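Local coordinates for protein similar to yteR (Bacilus subtilis) (Clostridium acetobutylicum, PDB 4WU0) that probably hydrolyses unsaturated rhamnogalacturonan fragments released from pectin, as a glycoside hydrolase of family 105, at residues Leu29-Asp32 with Gly33-Lys36; Lys246-Tyr249 with Gln250-Glu254; Tyr282-Glu285 with Ser286-Glu289; Lys88-Lys92 with Glu93-Lys97; Leu69-Asn73 with Ile74-Asn78. One frame throughout, in Å; residues are numbered along the deposited sequence.

Contact 1 (Leu29-Asp32 with Gly33-Lys36)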
# COMPACT_ATOMS: atom_id res chain seq x y z
N LEU A 29 -7.26 0.62 -4.13
CA LEU A 29 -6.49 1.62 -3.40
C LEU A 29 -6.93 3.06 -3.76
O LEU A 29 -7.12 3.92 -2.89
CB LEU A 29 -5.01 1.44 -3.70
CG LEU A 29 -4.01 2.48 -3.24
CD1 LEU A 29 -4.00 2.68 -1.73
CD2 LEU A 29 -2.63 2.07 -3.72
N THR A 30 -7.10 3.31 -5.05
CA THR A 30 -7.52 4.62 -5.53
C THR A 30 -8.95 4.89 -5.07
O THR A 30 -9.28 6.00 -4.64
CB THR A 30 -7.38 4.71 -7.06
OG1 THR A 30 -5.99 4.63 -7.40
CG2 THR A 30 -7.95 6.00 -7.60
N LEU A 31 -9.81 3.88 -5.15
CA LEU A 31 -11.16 4.04 -4.68
C LEU A 31 -11.24 4.29 -3.16
O LEU A 31 -12.12 5.02 -2.69
CB LEU A 31 -12.03 2.83 -5.05
CG LEU A 31 -12.25 2.64 -6.55
CD1 LEU A 31 -13.11 1.39 -6.79
CD2 LEU A 31 -12.91 3.85 -7.20
N ASP A 32 -10.32 3.67 -2.41
CA ASP A 32 -10.24 3.89 -0.96
C ASP A 32 -9.93 5.38 -0.69
O ASP A 32 -10.42 5.95 0.27
CB ASP A 32 -9.14 3.00 -0.34
CG ASP A 32 -9.52 1.50 -0.26
OD1 ASP A 32 -10.72 1.18 -0.21
OD2 ASP A 32 -8.61 0.61 -0.21
N GLY A 33 -9.11 5.99 -1.54
CA GLY A 33 -8.85 7.42 -1.44
C GLY A 33 -10.09 8.24 -1.78
O GLY A 33 -10.42 9.22 -1.10
N ILE A 34 -10.79 7.85 -2.83
CA ILE A 34 -12.01 8.55 -3.23
C ILE A 34 -13.08 8.42 -2.13
O ILE A 34 -13.87 9.32 -1.90
CB ILE A 34 -12.50 8.09 -4.62
CG1 ILE A 34 -11.47 8.53 -5.67
CG2 ILE A 34 -13.87 8.69 -4.93
CD1 ILE A 34 -11.73 8.01 -7.07
N ALA A 35 -13.08 7.29 -1.43
CA ALA A 35 -14.04 7.10 -0.36
C ALA A 35 -13.84 8.11 0.77
O ALA A 35 -14.80 8.50 1.42
CB ALA A 35 -14.00 5.68 0.17
N LYS A 36 -12.60 8.55 1.00
CA LYS A 36 -12.36 9.58 2.01
C LYS A 36 -12.94 10.93 1.57
O LYS A 36 -13.41 11.72 2.40
CB LYS A 36 -10.87 9.73 2.32
CG LYS A 36 -10.19 8.48 2.87
CD LYS A 36 -10.91 7.79 4.01
CE LYS A 36 -10.63 8.42 5.35
NZ LYS A 36 -11.13 7.56 6.47

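Contact 2 (Lys246-Tyr249 with Gln250-Glu254)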
# COMPACT_ATOMS: atom_id res chain seq x y z
N LYS A 246 12.33 17.18 0.47
CA LYS A 246 11.57 16.59 1.58
C LYS A 246 10.78 15.34 1.22
O LYS A 246 9.91 14.93 1.98
CB LYS A 246 10.65 17.62 2.26
CG LYS A 246 11.37 18.88 2.69
CD LYS A 246 12.58 18.58 3.57
CE LYS A 246 13.24 19.89 4.05
NZ LYS A 246 14.61 19.69 4.58
N VAL A 247 11.11 14.73 0.08
CA VAL A 247 10.48 13.48 -0.32
C VAL A 247 11.55 12.38 -0.49
O VAL A 247 12.69 12.54 -0.00
CB VAL A 247 9.52 13.66 -1.52
CG1 VAL A 247 8.51 14.80 -1.19
CG2 VAL A 247 10.25 13.97 -2.82
N TRP A 248 11.16 11.27 -1.12
CA TRP A 248 11.97 10.07 -1.12
C TRP A 248 12.28 9.54 -2.52
O TRP A 248 11.51 9.73 -3.45
CB TRP A 248 11.28 8.98 -0.27
CG TRP A 248 11.40 9.25 1.20
CD1 TRP A 248 12.36 8.77 2.03
CD2 TRP A 248 10.54 10.06 2.01
NE1 TRP A 248 12.17 9.26 3.29
CE2 TRP A 248 11.06 10.05 3.31
CE3 TRP A 248 9.38 10.81 1.75
CZ2 TRP A 248 10.46 10.75 4.38
CZ3 TRP A 248 8.80 11.52 2.79
CH2 TRP A 248 9.35 11.49 4.09
N TYR A 249 13.43 8.87 -2.62
CA TYR A 249 13.90 8.27 -3.87
C TYR A 249 13.35 6.88 -4.13
O TYR A 249 13.00 6.14 -3.21
CB TYR A 249 15.41 8.17 -3.85
CG TYR A 249 16.11 9.49 -4.02
CD1 TYR A 249 16.36 9.98 -5.29
CD2 TYR A 249 16.50 10.24 -2.92
CE1 TYR A 249 17.00 11.18 -5.46
CE2 TYR A 249 17.14 11.44 -3.09
CZ TYR A 249 17.36 11.91 -4.36
OH TYR A 249 18.00 13.12 -4.54
N GLN A 250 13.31 6.54 -5.41
CA GLN A 250 12.99 5.17 -5.86
C GLN A 250 13.85 4.11 -5.17
O GLN A 250 13.31 3.13 -4.65
CB GLN A 250 13.18 5.11 -7.39
CG GLN A 250 13.21 3.76 -8.03
CD GLN A 250 11.83 3.19 -8.28
OE1 GLN A 250 10.87 3.55 -7.60
NE2 GLN A 250 11.72 2.26 -9.22
N VAL A 251 15.17 4.29 -5.18
CA VAL A 251 16.07 3.45 -4.38
C VAL A 251 16.48 4.31 -3.17
O VAL A 251 17.25 5.27 -3.29
CB VAL A 251 17.28 2.95 -5.17
CG1 VAL A 251 18.15 2.04 -4.29
CG2 VAL A 251 16.83 2.21 -6.41
N LEU A 252 15.89 4.00 -2.02
CA LEU A 252 15.77 4.96 -0.92
C LEU A 252 17.07 5.55 -0.40
O LEU A 252 17.13 6.74 -0.06
CB LEU A 252 15.05 4.30 0.26
CG LEU A 252 13.55 4.13 0.07
CD1 LEU A 252 12.95 3.12 1.07
CD2 LEU A 252 12.85 5.46 0.19
N ASP A 253 18.10 4.71 -0.29
CA ASP A 253 19.35 5.10 0.33
C ASP A 253 20.45 5.47 -0.65
O ASP A 253 21.58 5.67 -0.23
CB ASP A 253 19.85 3.96 1.24
CG ASP A 253 20.18 2.70 0.47
OD1 ASP A 253 19.55 2.48 -0.58
OD2 ASP A 253 21.04 1.90 0.94
N GLU A 254 20.12 5.57 -1.94
CA GLU A 254 21.12 5.81 -2.97
C GLU A 254 20.84 7.11 -3.72
O GLU A 254 20.99 7.17 -4.95
CB GLU A 254 21.16 4.63 -3.95
CG GLU A 254 21.51 3.32 -3.25
CD GLU A 254 22.81 2.70 -3.68
OE1 GLU A 254 23.65 3.41 -4.26
OE2 GLU A 254 22.98 1.49 -3.42
O HOH W 1 14.99 8.51 -0.15

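Contact 3 (Tyr282-Glu285 with Ser286-Glu289)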
# COMPACT_ATOMS: atom_id res chain seq x y z
N TYR A 282 0.53 7.01 17.31
CA TYR A 282 1.57 6.00 17.17
C TYR A 282 2.93 6.64 17.07
O TYR A 282 3.93 6.07 17.52
CB TYR A 282 1.35 5.12 15.93
CG TYR A 282 -0.03 4.54 15.79
CD1 TYR A 282 -0.84 4.34 16.89
CD2 TYR A 282 -0.52 4.19 14.55
CE1 TYR A 282 -2.11 3.81 16.74
CE2 TYR A 282 -1.77 3.67 14.40
CZ TYR A 282 -2.57 3.48 15.50
OH TYR A 282 -3.84 2.95 15.38
N LEU A 283 2.97 7.85 16.50
CA LEU A 283 4.20 8.59 16.30
C LEU A 283 4.08 9.88 17.12
O LEU A 283 2.96 10.39 17.32
CB LEU A 283 4.39 8.93 14.83
CG LEU A 283 4.40 7.76 13.84
CD1 LEU A 283 4.40 8.26 12.39
CD2 LEU A 283 5.62 6.87 14.08
N PRO A 284 5.21 10.41 17.58
CA PRO A 284 5.13 11.59 18.45
C PRO A 284 4.65 12.86 17.74
O PRO A 284 4.92 13.05 16.54
CB PRO A 284 6.58 11.77 18.93
CG PRO A 284 7.41 11.11 17.90
CD PRO A 284 6.60 9.97 17.37
N GLU A 285 3.99 13.74 18.49
CA GLU A 285 3.43 14.96 17.91
C GLU A 285 4.52 15.89 17.41
O GLU A 285 4.26 16.79 16.60
CB GLU A 285 2.53 15.67 18.93
CG GLU A 285 1.28 14.87 19.27
CD GLU A 285 0.35 15.57 20.23
OE1 GLU A 285 0.45 16.81 20.37
OE2 GLU A 285 -0.49 14.87 20.85
N SER A 286 5.74 15.69 17.90
CA SER A 286 6.86 16.51 17.44
C SER A 286 7.12 16.34 15.93
O SER A 286 7.81 17.17 15.33
CB SER A 286 8.11 16.17 18.23
OG SER A 286 8.49 14.82 17.98
N LEU A 287 6.57 15.29 15.32
CA LEU A 287 6.76 15.05 13.89
C LEU A 287 5.78 15.80 13.01
O LEU A 287 5.84 15.68 11.78
CB LEU A 287 6.65 13.55 13.58
CG LEU A 287 7.90 12.75 13.93
CD1 LEU A 287 7.61 11.26 13.80
CD2 LEU A 287 9.03 13.14 13.01
N LYS A 288 4.85 16.53 13.61
CA LYS A 288 3.83 17.23 12.83
C LYS A 288 4.40 18.13 11.75
O LYS A 288 3.95 18.07 10.62
CB LYS A 288 2.92 18.06 13.73
CG LYS A 288 1.84 17.28 14.37
CD LYS A 288 1.06 18.13 15.37
CE LYS A 288 -0.03 17.33 16.04
NZ LYS A 288 -0.73 18.17 17.06
N GLU A 289 5.35 19.00 12.11
CA GLU A 289 5.88 19.93 11.10
C GLU A 289 6.64 19.19 10.00
O GLU A 289 6.57 19.54 8.82
CB GLU A 289 6.73 21.03 11.73
CG GLU A 289 5.93 22.03 12.57
CD GLU A 289 4.80 22.69 11.80
OE1 GLU A 289 5.01 23.09 10.64
OE2 GLU A 289 3.68 22.80 12.36
O HOH W 2 0.93 19.01 19.16

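Contact 4 (Lys88-Lys92 with Glu93-Lys97)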
# COMPACT_ATOMS: atom_id res chain seq x y z
N LYS A 88 -20.64 -1.63 4.09
CA LYS A 88 -21.05 -0.82 5.23
C LYS A 88 -21.93 0.36 4.79
O LYS A 88 -22.91 0.70 5.47
CB LYS A 88 -19.83 -0.34 6.03
CG LYS A 88 -19.05 -1.47 6.73
CD LYS A 88 -17.82 -0.95 7.49
CE LYS A 88 -18.20 -0.14 8.74
NZ LYS A 88 -19.09 -0.92 9.65
N GLU A 89 -21.58 0.97 3.67
CA GLU A 89 -22.32 2.13 3.17
C GLU A 89 -23.67 1.77 2.56
O GLU A 89 -24.64 2.50 2.76
CB GLU A 89 -21.49 2.92 2.15
CG GLU A 89 -22.20 4.14 1.56
CD GLU A 89 -22.48 5.24 2.59
OE1 GLU A 89 -23.47 5.99 2.38
OE2 GLU A 89 -21.72 5.36 3.58
N THR A 90 -23.74 0.68 1.80
CA THR A 90 -24.93 0.38 0.99
C THR A 90 -25.72 -0.82 1.50
O THR A 90 -26.90 -0.97 1.18
CB THR A 90 -24.55 0.07 -0.47
OG1 THR A 90 -23.92 -1.22 -0.54
CG2 THR A 90 -23.61 1.14 -1.02
N GLY A 91 -25.07 -1.68 2.27
CA GLY A 91 -25.68 -2.91 2.73
C GLY A 91 -26.03 -3.93 1.65
O GLY A 91 -26.75 -4.87 1.94
N LYS A 92 -25.52 -3.75 0.42
CA LYS A 92 -25.90 -4.65 -0.68
C LYS A 92 -25.23 -6.01 -0.57
O LYS A 92 -24.03 -6.11 -0.38
CB LYS A 92 -25.61 -4.02 -2.04
CG LYS A 92 -26.43 -2.77 -2.34
CD LYS A 92 -27.94 -3.01 -2.29
CE LYS A 92 -28.71 -1.77 -2.74
NZ LYS A 92 -30.19 -1.88 -2.57
N GLU A 93 -26.04 -7.05 -0.68
CA GLU A 93 -25.57 -8.40 -0.39
C GLU A 93 -24.43 -8.86 -1.31
O GLU A 93 -23.57 -9.64 -0.89
CB GLU A 93 -26.74 -9.39 -0.44
CG GLU A 93 -26.42 -10.81 0.05
CD GLU A 93 -25.91 -10.87 1.49
OE1 GLU A 93 -26.03 -9.87 2.24
OE2 GLU A 93 -25.38 -11.94 1.88
N LYS A 94 -24.40 -8.38 -2.56
CA LYS A 94 -23.39 -8.89 -3.48
C LYS A 94 -21.99 -8.54 -2.99
O LYS A 94 -21.05 -9.28 -3.25
CB LYS A 94 -23.62 -8.37 -4.92
CG LYS A 94 -23.27 -6.91 -5.19
CD LYS A 94 -23.53 -6.62 -6.67
CE LYS A 94 -22.87 -5.34 -7.16
NZ LYS A 94 -22.92 -5.24 -8.67
N TYR A 95 -21.85 -7.44 -2.26
CA TYR A 95 -20.55 -7.06 -1.75
C TYR A 95 -20.13 -8.03 -0.65
O TYR A 95 -18.97 -8.42 -0.55
CB TYR A 95 -20.56 -5.63 -1.21
CG TYR A 95 -20.87 -4.57 -2.24
CD1 TYR A 95 -20.23 -4.56 -3.47
CD2 TYR A 95 -21.81 -3.59 -1.98
CE1 TYR A 95 -20.51 -3.60 -4.41
CE2 TYR A 95 -22.09 -2.61 -2.91
CZ TYR A 95 -21.45 -2.62 -4.12
OH TYR A 95 -21.76 -1.64 -5.05
N ARG A 96 -21.06 -8.38 0.22
CA ARG A 96 -20.78 -9.33 1.28
C ARG A 96 -20.43 -10.69 0.70
O ARG A 96 -19.50 -11.35 1.18
CB ARG A 96 -21.96 -9.44 2.23
CG ARG A 96 -21.74 -10.40 3.38
CD ARG A 96 -20.74 -9.88 4.37
NE ARG A 96 -20.51 -10.86 5.44
CZ ARG A 96 -19.40 -11.58 5.60
NH1 ARG A 96 -18.37 -11.44 4.77
NH2 ARG A 96 -19.32 -12.45 6.60
N LYS A 97 -21.13 -11.12 -0.35
CA LYS A 97 -20.84 -12.43 -0.94
C LYS A 97 -19.45 -12.42 -1.58
O LYS A 97 -18.73 -13.40 -1.50
CB LYS A 97 -21.89 -12.82 -1.97
CG LYS A 97 -23.23 -13.18 -1.37
CD LYS A 97 -24.25 -13.45 -2.47
CE LYS A 97 -25.59 -13.89 -1.92
NZ LYS A 97 -26.62 -13.79 -2.98

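Contact 5 (Leu69-Asn73 with Ile74-Asn78)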
# COMPACT_ATOMS: atom_id res chain seq x y z
N LEU A 69 -9.38 -17.52 -7.26
CA LEU A 69 -8.89 -17.86 -5.95
C LEU A 69 -7.69 -18.79 -6.01
O LEU A 69 -6.71 -18.60 -5.27
CB LEU A 69 -10.03 -18.51 -5.16
CG LEU A 69 -9.72 -18.92 -3.73
CD1 LEU A 69 -10.97 -18.80 -2.88
CD2 LEU A 69 -9.20 -20.34 -3.71
N GLU A 70 -7.76 -19.80 -6.88
CA GLU A 70 -6.74 -20.82 -6.96
C GLU A 70 -5.38 -20.33 -7.47
O GLU A 70 -4.40 -21.08 -7.43
CB GLU A 70 -7.24 -22.00 -7.81
CG GLU A 70 -8.34 -22.80 -7.15
CD GLU A 70 -9.72 -22.14 -7.21
OE1 GLU A 70 -9.89 -21.14 -7.95
OE2 GLU A 70 -10.63 -22.63 -6.51
N GLU A 71 -5.28 -19.09 -7.94
CA GLU A 71 -3.98 -18.53 -8.26
C GLU A 71 -3.19 -18.19 -7.00
O GLU A 71 -1.97 -18.04 -7.06
CB GLU A 71 -4.13 -17.29 -9.14
CG GLU A 71 -4.51 -17.69 -10.56
CD GLU A 71 -4.84 -16.52 -11.46
OE1 GLU A 71 -4.79 -15.36 -10.99
OE2 GLU A 71 -5.14 -16.79 -12.65
N TYR A 72 -3.90 -18.04 -5.89
CA TYR A 72 -3.32 -17.67 -4.60
C TYR A 72 -2.34 -16.50 -4.78
O TYR A 72 -1.16 -16.57 -4.45
CB TYR A 72 -2.70 -18.90 -3.90
CG TYR A 72 -3.78 -19.82 -3.37
CD1 TYR A 72 -4.59 -19.41 -2.33
CD2 TYR A 72 -4.03 -21.06 -3.95
CE1 TYR A 72 -5.59 -20.21 -1.85
CE2 TYR A 72 -5.04 -21.87 -3.47
CZ TYR A 72 -5.82 -21.43 -2.42
OH TYR A 72 -6.83 -22.23 -1.94
N ASN A 73 -2.88 -15.41 -5.30
CA ASN A 73 -2.15 -14.17 -5.54
C ASN A 73 -2.54 -13.20 -4.43
O ASN A 73 -3.70 -12.82 -4.34
CB ASN A 73 -2.54 -13.60 -6.92
CG ASN A 73 -1.83 -12.31 -7.26
OD1 ASN A 73 -1.31 -11.60 -6.39
ND2 ASN A 73 -1.83 -11.96 -8.56
N ILE A 74 -1.61 -12.84 -3.55
CA ILE A 74 -1.99 -12.01 -2.41
C ILE A 74 -2.52 -10.63 -2.85
O ILE A 74 -3.35 -10.04 -2.14
CB ILE A 74 -0.82 -11.86 -1.39
CG1 ILE A 74 -1.35 -11.55 0.01
CG2 ILE A 74 0.18 -10.80 -1.82
CD1 ILE A 74 -1.95 -12.74 0.70
N ASP A 75 -2.07 -10.15 -4.00
CA ASP A 75 -2.52 -8.85 -4.54
C ASP A 75 -4.02 -8.82 -4.71
O ASP A 75 -4.64 -7.76 -4.59
CB ASP A 75 -1.92 -8.51 -5.90
CG ASP A 75 -0.45 -8.18 -5.85
OD1 ASP A 75 0.08 -7.88 -4.77
OD2 ASP A 75 0.19 -8.23 -6.91
N HIS A 76 -4.60 -9.98 -5.02
CA HIS A 76 -6.03 -10.08 -5.30
C HIS A 76 -6.93 -9.86 -4.09
O HIS A 76 -8.14 -9.74 -4.26
CB HIS A 76 -6.35 -11.44 -5.90
CG HIS A 76 -5.97 -11.56 -7.33
ND1 HIS A 76 -5.34 -10.54 -8.01
CD2 HIS A 76 -6.14 -12.56 -8.23
CE1 HIS A 76 -5.13 -10.91 -9.26
NE2 HIS A 76 -5.61 -12.13 -9.42
N LEU A 77 -6.36 -9.77 -2.89
CA LEU A 77 -7.14 -9.48 -1.69
C LEU A 77 -7.34 -7.99 -1.43
O LEU A 77 -8.25 -7.60 -0.71
CB LEU A 77 -6.51 -10.14 -0.46
CG LEU A 77 -6.41 -11.65 -0.56
CD1 LEU A 77 -5.79 -12.20 0.71
CD2 LEU A 77 -7.75 -12.33 -0.82
N ASN A 78 -6.48 -7.15 -1.99
CA ASN A 78 -6.52 -5.75 -1.60
C ASN A 78 -7.87 -5.07 -1.86
O ASN A 78 -8.31 -4.24 -1.07
CB ASN A 78 -5.46 -4.93 -2.30
CG ASN A 78 -5.28 -3.58 -1.63
OD1 ASN A 78 -4.94 -3.52 -0.45
ND2 ASN A 78 -5.56 -2.51 -2.33
O HOH W 3 -0.67 -9.33 -9.18

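Contact 1 (Leu29-Asp32 with Gly33-Lys36)
Leu29, Thr30 and Leu31 each offer a carbonyl oxygen to the next turn of helix 25-41, in the i to i+4 pattern of an alpha-helix. Gly33 N bonds to Leu29 O at 3.2 Å, Ile34 N to Thr30 O at 3.0 Å and Ala35 N to Leu31 O at 2.8 Å; the fourth rung, Lys36 N to Asp32 O at 3.5 Å, is weak. Apolar contact between the side chains is light. The CD1 methyl of Ile34 meets Leu31 CD2 at 4.3 Å and lies equally far from Thr30 CG2. With chi1 near -67°, Ile34 CG1 stands beside its own backbone N and leans back to 3.5 Å from Thr30 O. Lys36 does something similar, its CG lying 3.6 Å from Asp32 O before the chain bends at chi2 and chi3. The polar ends look elsewhere: Thr30 OG1 bonds to Glu26 O, and Lys36 NZ forms a salt bridge with Glu39. The backbone bonds hold the turn, and the apolar side chains meet the neighbouring helices: Leu29 on helix 345-360, Ile34 and Ala35 on helix 44-54, and Leu31 on both 44-54 and 80-90.

Contact 2 (Lys246-Tyr249 with Gln250-Glu254)
Gln250 leads from Tyr249 into the turn that returns Leu252 to Trp248, in the loop between helix 223-240 and helix 264-279. Its own side chain departs from the contact: CG is anti to the backbone N (chi1 167°), the chain bends at chi2, and the amide reaches Tyr335 O through NE2, with a weak bond from Trp198 NE1 to OE1. Val251 comes next, its carbonyl oxygen 3.5 Å from Tyr249 CB. That same oxygen opens a type I beta turn, Val251 to Glu254, closed by Glu254 N at 3.2 Å from Val251 O. Leu252 brings the chain back. Its side chain slants across that of Trp248, with CD2 3.8 Å from Trp248 CD1, and the same methyl is 3.5 Å from Tyr249 O. Water 1 ties the two segments together, accepting from Tyr249 N at 2.9 Å and donating to Leu252 O at 2.8 Å; it sits at the edge of the Tyr249 ring, in the ring's plane. Glu254 ends the turn, with Asn260 ND2 bonded to both its carbonyl and that of Val251. The indole itself is held by a bond from NE1 to Leu237 O and packs on helix 264-279. The chemistry is thus a single apolar touch plus one bridging water, which links Tyr249 N to Leu252 O, 5.0 Å apart and too far for a direct bond.

Contact 3 (Tyr282-Glu285 with Ser286-Glu289)
Lys288 runs alongside Glu285, the two chains pointing the same way off the first turn leading into helix 288-302. Its CB begins 3.4 Å from Glu285 O, and CG comes a little closer to that oxygen, at 3.3 Å. CD is still within 3.7 Å of Glu285 O, so the first half of the lysine lies along its neighbour's carbonyl. From CG onward the chain is fully extended, as is that of Glu285, which carries the two charged ends out in step. At the tip, Lys288 NZ stands 3.8 Å from Glu285 OE1, a long salt bridge. Water 2 bridges the gap with two short bonds: it donates to Glu285 OE1 at 2.6 Å and accepts from Lys288 NZ at 2.8 Å, so the ion pair is partly relayed through solvent on an exposed face.

The backbone of the same turn is wound by two i to i+3 bonds, as in a 3-10 turn, Leu287 N to Pro284 O at 3.0 Å and Lys288 N to Glu285 O. In both, the N-H arrives from above the carbonyl plane, 44° and 56° out of it. Leu287 turns to Pro284 and Leu283: its CD1 methyl rests 3.9 Å from Pro284 CD and also touches Leu283 CB. The contact joins the loop leaving helix 264-279 to the start of helix 288-302; Leu287 packs on Leu238 of helix 223-240 and on Val278 of helix 264-279, while Leu283 touches both of those helices as well.

Contact 4 (Lys88-Lys92 with Glu93-Lys97)
Thr90 OG1 is held by two backbone groups and also meets the edge of the Tyr95 ring. It accepts from Lys92 N at 3.1 Å, nearly straight, the N-H...O angle being 164°, which makes an ST turn at the end of helix 80-90, and it bonds to Leu86 O one turn back in the same helix. With chi1 at 72°, OG1 is tucked between the backbone N and the carbonyl carbon of Thr90, a position from which it can serve both partners. Toward Tyr95, OG1 lies in the ring's plane, 3.3 Å from Tyr95 CE2, and the two side chains cross at about a right angle. Gly91, with a positive phi of 65°, takes the chain out of the helix, and Lys92 leads it into helix 93-108, so two helices are joined by a very short link.

The new helix is tied back to that link by Tyr95 N, which bonds to Lys92 O at 3.2 Å from above the carbonyl plane. Tyr95 then packs against Leu83, Leu86 and Phe87 of the helix just left, and on Ile51 of helix 44-54. One face of its ring is met by Lys94 CG, 4.2 Å above the plane and offset toward the rim, while the amine of that lysine reaches Asp55 and Ile58 O. On the linker side, Lys92 CB rests 3.8 Å from Tyr95 CD2.

Contact 5 (Leu69-Asn73 with Ile74-Asn78)
After a 3-10 turn and a left-handed Tyr72 the backbone is extended at Asn73 alone (phi/psi -103°/114°), then coils from Ile74 onward, held by i to i+3 bonds. The first of these is His76 N to Asn73 O at 3.1 Å. The side chain of Asn73 adds a second grip: with CG anti to the backbone N, the amide swings forward and OD1 accepts from Asp75 N at 2.9 Å. Its other end, ND2, donates to water 3 at 2.9 Å, and that water donates to Asp75 OD2 at 2.7 Å, linking both ends of the amide to Asp75. The amide also lies over His76, its plane 23° from that of the ring, with ND2 3.5 Å from His76 CE1, above the face and toward the rim. CB joins in through a CH-pi contact, 4.0 Å from the ring centroid. Glu71 OE1 comes obliquely to 3.7 Å from His76 NE2. Trp23 meets the imidazole edge to face and bonds through NE1 to His76 O. Oxygen OD1 reaching the N-H two residues on defines an Asx turn, here starting the coil toward helix 80-90.

In sequence the order is contact 1, contact 5, contact 4, contact 2, contact 3, all within one glycosyl hydrolase domain family and a largely helical fold, consistent with the alpha/alpha barrel of this clan. Contacts 5 and 4 bracket helix 80-90, with centres about 21 Å apart, and contact 1, on helix 25-41, packs Leu31 and Asp32 on that same helix. Contacts 1 and 5 touch, at Leu29 and Asn78. Contacts 2 and 3 flank helix 264-279, centres about 21 Å apart. The widest separation, about 40 Å between centres, is from contact 2 to contact 4, across the chain's centre. The five thus sample the helical fold at its helix-to-helix connections and, in contact 1, within one helix.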